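Local coordinates for protein beta-galacturonidase (Eisenbergiella tayi, PDB 6NCW) that is a family 2 glycoside hydrolase, a beta-galacturonidase that probably releases terminal beta-linked hexuronic acid residues from their conjugates, at residues G121-Q133 and H335-F349. Residues are numbered along the deposited sequence; the frame is centred on the assembly and turned at random.
Sequences GPDSALHVPNDYQ and HARGLSEENMRNPHF. With GOL (glycerol), chain G.
Ala125 and Leu126 bring the irregular loop 121-133 against 335-349 near both its ends, the CA atoms of Ala125 and Phe349 lying 5.2 Å apart and those of Leu126 and Ala336 5.8 Å. His335, its CG anti to the backbone N (chi1 175°), brings its imidazole to Tyr132 and His127. Its NE2 shares a hydrogen bond of 2.7 Å with Tyr132 OH, while its edge meets the face of His127 in a T-shaped stack, CE1 standing over the ring centre; Asn93 OD1 is hydrogen-bonded to His335 ND1 and Ser134 OG to His127 ND1, which should limit rotation of both rings. Leu126 lays CB beside the His335 imidazole and its methyls by the His335 carbonyl oxygen, CD2 also reaching Phe349 CD1 at 4.0 Å. The arrangement illustrates an active site built between domains: a loop joining strands 109-117 and 142-147 of the N-terminal beta domain reaches the TIM barrel, setting Asp131 beside Arg337, both galacturonate-binding residues. Asn130 bonds to Arg337 twice, ND2 giving a nearly straight bond to a lone pair of Arg337 O (3.0 Å) and OD1 accepting a weak bond from Arg337 NH1. Asp131 CB lies over one guanidinium face, and glycerol bridges the pair: its O3 donates to Asp131 OD1 and accepts from Arg337 NH2 at 2.9 Å. Arg525 pairs with Asp131 OD2. Toward the surface, Asn346 ND2 donates to Pro122 O, which lies in the Asn346 amide plane, and a water links Asp123 OD1 to His348 NE2.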
loop_
_atom_site.group_PDB
_atom_site.type_symbol
_atom_site.label_atom_id
_atom_site.label_comp_id
_atom_site.label_asym_id
_atom_site.label_seq_id
_atom_site.Cartn_x
_atom_site.Cartn_y
_atom_site.Cartn_z
ATOM N N GLY A 121 9.318 -34.362 4.251
ATOM C CA GLY A 121 10.347 -35.371 4.337
ATOM C C GLY A 121 9.982 -36.639 3.590
ATOM O O GLY A 121 8.961 -36.707 2.901
ATOM N N PRO A 122 10.811 -37.681 3.738
ATOM C CA PRO A 122 10.649 -38.886 2.900
ATOM C C PRO A 122 9.324 -39.601 3.060
ATOM O O PRO A 122 8.891 -40.294 2.123
ATOM C CB PRO A 122 11.808 -39.784 3.358
ATOM C CG PRO A 122 12.798 -38.855 3.970
ATOM C CD PRO A 122 12.009 -37.748 4.588
ATOM N N ASP A 123 8.690 -39.515 4.233
ATOM C CA ASP A 123 7.415 -40.201 4.427
ATOM C C ASP A 123 6.294 -39.571 3.615
ATOM O O ASP A 123 5.264 -40.220 3.399
ATOM C CB ASP A 123 7.003 -40.194 5.905
ATOM C CG ASP A 123 8.011 -40.890 6.812
ATOM O OD1 ASP A 123 8.925 -41.575 6.297
ATOM O OD2 ASP A 123 7.875 -40.755 8.049
ATOM N N SER A 124 6.466 -38.320 3.175
ATOM C CA SER A 124 5.395 -37.540 2.560
ATOM C C SER A 124 5.719 -37.325 1.087
ATOM O O SER A 124 6.606 -36.534 0.753
ATOM C CB SER A 124 5.219 -36.216 3.293
ATOM O OG SER A 124 4.242 -35.422 2.648
ATOM N N ALA A 125 4.997 -38.017 0.203
ATOM C CA ALA A 125 5.281 -37.909 -1.224
ATOM C C ALA A 125 4.421 -36.872 -1.936
ATOM O O ALA A 125 4.796 -36.411 -3.024
ATOM C CB ALA A 125 5.108 -39.269 -1.909
ATOM N N LEU A 126 3.285 -36.495 -1.352
ATOM C CA LEU A 126 2.377 -35.531 -1.961
ATOM C C LEU A 126 2.585 -34.128 -1.394
ATOM O O LEU A 126 2.788 -33.169 -2.147
ATOM C CB LEU A 126 0.919 -36.008 -1.759
ATOM C CG LEU A 126 0.639 -37.445 -2.236
ATOM C CD1 LEU A 126 -0.842 -37.809 -2.088
ATOM C CD2 LEU A 126 1.085 -37.658 -3.668
ATOM N N HIS A 127 2.561 -33.996 -0.069
ATOM C CA HIS A 127 2.907 -32.746 0.592
ATOM C C HIS A 127 4.417 -32.583 0.594
ATOM O O HIS A 127 5.110 -33.300 1.320
ATOM C CB HIS A 127 2.368 -32.728 2.014
ATOM C CG HIS A 127 0.885 -32.658 2.076
ATOM N ND1 HIS A 127 0.203 -31.462 2.077
ATOM C CD2 HIS A 127 -0.053 -33.636 2.097
ATOM C CE1 HIS A 127 -1.093 -31.706 2.126
ATOM N NE2 HIS A 127 -1.277 -33.016 2.145
ATOM N N VAL A 128 4.911 -31.643 -0.215
ATOM C CA VAL A 128 6.331 -31.324 -0.395
ATOM C C VAL A 128 6.487 -29.802 -0.436
ATOM O O VAL A 128 5.480 -29.091 -0.562
ATOM C CB VAL A 128 6.882 -31.957 -1.685
ATOM C CG1 VAL A 128 6.789 -33.498 -1.639
ATOM C CG2 VAL A 128 6.148 -31.403 -2.888
ATOM N N PRO A 129 7.700 -29.246 -0.337
ATOM C CA PRO A 129 7.850 -27.812 -0.613
ATOM C C PRO A 129 7.322 -27.550 -2.013
ATOM O O PRO A 129 7.690 -28.245 -2.960
ATOM C CB PRO A 129 9.364 -27.576 -0.506
ATOM C CG PRO A 129 9.860 -28.751 0.364
ATOM C CD PRO A 129 9.007 -29.885 -0.093
ATOM N N ASN A 130 6.377 -26.620 -2.119
ATOM C CA ASN A 130 5.621 -26.493 -3.354
ATOM C C ASN A 130 5.064 -25.076 -3.466
ATOM O O ASN A 130 5.192 -24.255 -2.549
ATOM C CB ASN A 130 4.506 -27.540 -3.407
ATOM C CG ASN A 130 4.313 -28.124 -4.812
ATOM O OD1 ASN A 130 4.564 -27.461 -5.838
ATOM N ND2 ASN A 130 3.880 -29.378 -4.859
ATOM N N ASP A 131 4.412 -24.812 -4.608
ATOM C CA ASP A 131 3.798 -23.524 -4.942
ATOM C C ASP A 131 2.416 -23.346 -4.304
ATOM O O ASP A 131 1.485 -22.808 -4.920
ATOM C CB ASP A 131 3.735 -23.389 -6.468
ATOM C CG ASP A 131 3.455 -21.943 -6.936
ATOM O OD1 ASP A 131 2.839 -21.747 -7.993
ATOM O OD2 ASP A 131 3.851 -20.992 -6.253
ATOM N N TYR A 132 2.270 -23.810 -3.067
ATOM C CA TYR A 132 1.117 -23.608 -2.203
ATOM C C TYR A 132 1.518 -24.156 -0.836
ATOM O O TYR A 132 2.478 -24.927 -0.721
ATOM C CB TYR A 132 -0.158 -24.312 -2.731
ATOM C CG TYR A 132 -0.037 -25.835 -2.828
ATOM C CD1 TYR A 132 0.619 -26.424 -3.913
ATOM C CD2 TYR A 132 -0.577 -26.678 -1.840
ATOM C CE1 TYR A 132 0.737 -27.802 -4.021
ATOM C CE2 TYR A 132 -0.464 -28.059 -1.939
ATOM C CZ TYR A 132 0.206 -28.609 -3.032
ATOM O OH TYR A 132 0.347 -29.958 -3.157
ATOM N N GLN A 133 0.769 -23.777 0.186
ATOM C CA GLN A 133 1.170 -24.055 1.562
ATOM C C GLN A 133 0.587 -25.385 2.033
ATOM O O GLN A 133 -0.572 -25.701 1.741
ATOM C CB GLN A 133 0.718 -22.920 2.489
ATOM C CG GLN A 133 1.033 -23.137 3.993
ATOM C CD GLN A 133 2.531 -23.189 4.287
ATOM O OE1 GLN A 133 3.203 -24.185 4.017
ATOM N NE2 GLN A 133 3.055 -22.108 4.829
ATOM N N HIS A 335 -4.528 -35.141 -5.185
ATOM C CA HIS A 335 -3.552 -34.225 -4.606
ATOM C C HIS A 335 -2.177 -34.501 -5.205
ATOM O O HIS A 335 -1.510 -35.465 -4.827
ATOM C CB HIS A 335 -3.514 -34.345 -3.089
ATOM C CG HIS A 335 -2.448 -33.500 -2.471
ATOM N ND1 HIS A 335 -1.872 -33.790 -1.255
ATOM C CD2 HIS A 335 -1.833 -32.379 -2.920
ATOM C CE1 HIS A 335 -0.957 -32.872 -0.972
ATOM N NE2 HIS A 335 -0.916 -32.004 -1.969
ATOM N N ALA A 336 -1.753 -33.644 -6.138
ATOM C CA ALA A 336 -0.425 -33.702 -6.739
ATOM C C ALA A 336 -0.175 -32.410 -7.514
ATOM O O ALA A 336 -1.075 -31.930 -8.209
ATOM C CB ALA A 336 -0.300 -34.908 -7.673
ATOM N N ARG A 337 1.040 -31.861 -7.421
ATOM C CA ARG A 337 1.390 -30.702 -8.251
ATOM C C ARG A 337 2.881 -30.680 -8.571
ATOM O O ARG A 337 3.712 -30.525 -7.665
ATOM C CB ARG A 337 0.989 -29.383 -7.579
ATOM C CG ARG A 337 1.353 -28.153 -8.420
ATOM C CD ARG A 337 1.977 -26.948 -7.600
ATOM N NE ARG A 337 2.590 -26.032 -8.561
ATOM C CZ ARG A 337 3.801 -26.190 -9.096
ATOM N NH1 ARG A 337 4.594 -27.190 -8.718
ATOM N NH2 ARG A 337 4.226 -25.327 -10.004
ATOM N N GLY A 338 3.206 -30.795 -9.859
ATOM C CA GLY A 338 4.543 -30.479 -10.340
ATOM C C GLY A 338 5.613 -31.469 -9.938
ATOM O O GLY A 338 6.787 -31.100 -9.836
ATOM N N LEU A 339 5.241 -32.716 -9.676
ATOM C CA LEU A 339 6.195 -33.666 -9.129
ATOM C C LEU A 339 7.069 -34.208 -10.252
ATOM O O LEU A 339 6.563 -34.637 -11.296
ATOM C CB LEU A 339 5.473 -34.793 -8.391
ATOM C CG LEU A 339 4.665 -34.294 -7.180
ATOM C CD1 LEU A 339 3.787 -35.386 -6.610
ATOM C CD2 LEU A 339 5.576 -33.730 -6.090
ATOM N N SER A 340 8.382 -34.158 -10.043
ATOM C CA SER A 340 9.331 -34.705 -10.997
ATOM C C SER A 340 9.231 -36.231 -11.043
ATOM O O SER A 340 8.609 -36.883 -10.190
ATOM C CB SER A 340 10.754 -34.290 -10.627
ATOM O OG SER A 340 11.102 -34.828 -9.347
ATOM N N GLU A 341 9.861 -36.802 -12.071
ATOM C CA GLU A 341 10.001 -38.250 -12.146
ATOM C C GLU A 341 10.629 -38.806 -10.866
ATOM O O GLU A 341 10.143 -39.799 -10.302
ATOM C CB GLU A 341 10.831 -38.616 -13.382
ATOM C CG GLU A 341 10.952 -40.099 -13.593
ATOM C CD GLU A 341 11.889 -40.478 -14.739
ATOM O OE1 GLU A 341 12.328 -39.592 -15.513
ATOM O OE2 GLU A 341 12.176 -41.687 -14.861
ATOM N N GLU A 342 11.689 -38.153 -10.373
ATOM C CA GLU A 342 12.312 -38.577 -9.122
ATOM C C GLU A 342 11.351 -38.452 -7.941
ATOM O O GLU A 342 11.319 -39.332 -7.075
ATOM C CB GLU A 342 13.589 -37.771 -8.866
ATOM C CG GLU A 342 14.211 -38.008 -7.481
ATOM C CD GLU A 342 15.478 -37.175 -7.236
ATOM O OE1 GLU A 342 16.588 -37.733 -7.367
ATOM O OE2 GLU A 342 15.370 -35.964 -6.923
ATOM N N ASN A 343 10.554 -37.372 -7.886
ATOM C CA ASN A 343 9.540 -37.259 -6.833
ATOM C C ASN A 343 8.558 -38.417 -6.885
ATOM O O ASN A 343 8.186 -38.974 -5.849
ATOM C CB ASN A 343 8.768 -35.947 -6.947
ATOM C CG ASN A 343 9.621 -34.738 -6.647
ATOM O OD1 ASN A 343 9.389 -33.652 -7.190
ATOM N ND2 ASN A 343 10.626 -34.918 -5.801
ATOM N N MET A 344 8.105 -38.772 -8.081
ATOM C CA MET A 344 7.113 -39.820 -8.254
ATOM C C MET A 344 7.659 -41.208 -7.957
ATOM O O MET A 344 6.874 -42.159 -7.862
ATOM C CB MET A 344 6.568 -39.774 -9.688
ATOM C CG MET A 344 5.924 -38.448 -10.070
ATOM S SD MET A 344 5.524 -38.391 -11.828
ATOM C CE MET A 344 4.162 -39.545 -11.846
ATOM N N ARG A 345 8.973 -41.356 -7.835
ATOM C CA ARG A 345 9.566 -42.625 -7.441
ATOM C C ARG A 345 9.757 -42.744 -5.934
ATOM O O ARG A 345 10.303 -43.753 -5.472
ATOM C CB ARG A 345 10.906 -42.827 -8.141
ATOM C CG ARG A 345 10.901 -44.040 -9.039
ATOM C CD ARG A 345 12.252 -44.245 -9.680
ATOM N NE ARG A 345 12.726 -43.010 -10.265
ATOM C CZ ARG A 345 12.700 -42.733 -11.561
ATOM N NH1 ARG A 345 12.229 -43.621 -12.446
ATOM N NH2 ARG A 345 13.170 -41.559 -11.968
ATOM N N ASN A 346 9.357 -41.734 -5.168
ATOM C CA ASN A 346 9.254 -41.896 -3.728
ATOM C C ASN A 346 8.490 -43.194 -3.433
ATOM O O ASN A 346 7.462 -43.460 -4.076
ATOM C CB ASN A 346 8.545 -40.676 -3.122
ATOM C CG ASN A 346 8.448 -40.738 -1.610
ATOM O OD1 ASN A 346 7.782 -41.602 -1.073
ATOM N ND2 ASN A 346 9.095 -39.794 -0.921
ATOM N N PRO A 347 8.985 -44.046 -2.528
ATOM C CA PRO A 347 8.341 -45.359 -2.323
ATOM C C PRO A 347 6.907 -45.285 -1.819
ATOM O O PRO A 347 6.211 -46.310 -1.860
ATOM C CB PRO A 347 9.254 -46.052 -1.294
ATOM C CG PRO A 347 10.016 -44.973 -0.645
ATOM C CD PRO A 347 10.181 -43.873 -1.684
ATOM N N HIS A 348 6.444 -44.130 -1.336
ATOM C CA HIS A 348 5.060 -43.986 -0.894
ATOM C C HIS A 348 4.167 -43.344 -1.936
ATOM O O HIS A 348 2.961 -43.228 -1.691
ATOM C CB HIS A 348 4.973 -43.155 0.395
ATOM C CG HIS A 348 5.859 -43.647 1.491
ATOM N ND1 HIS A 348 5.674 -44.867 2.102
ATOM C CD2 HIS A 348 6.944 -43.088 2.079
ATOM C CE1 HIS A 348 6.606 -45.039 3.023
ATOM N NE2 HIS A 348 7.391 -43.976 3.028
ATOM N N PHE A 349 4.729 -42.909 -3.078
ATOM C CA PHE A 349 3.982 -42.055 -3.999
ATOM C C PHE A 349 2.746 -42.762 -4.556
ATOM O O PHE A 349 1.642 -42.206 -4.533
ATOM C CB PHE A 349 4.881 -41.578 -5.143
ATOM C CG PHE A 349 4.132 -40.829 -6.222
ATOM C CD1 PHE A 349 3.706 -39.521 -6.012
ATOM C CD2 PHE A 349 3.847 -41.434 -7.440
ATOM C CE1 PHE A 349 3.018 -38.822 -7.002
ATOM C CE2 PHE A 349 3.159 -40.747 -8.434
ATOM C CZ PHE A 349 2.743 -39.437 -8.212
HETATM C C1 GOL G . 0.996 -25.078 -11.725
HETATM O O1 GOL G . 0.085 -26.047 -12.151
HETATM C C2 GOL G . 0.290 -24.141 -10.689
HETATM O O2 GOL G . 0.303 -24.666 -9.412
HETATM C C3 GOL G . 1.111 -22.827 -10.697
HETATM O O3 GOL G . 2.376 -23.086 -10.093
HETATM O O HOH W 1 9.901 -42.941 4.363
HETATM O O HOH W 2 7.386 -36.919 -4.147
HETATM O O HOH W 3 1.911 -31.824 -4.696
#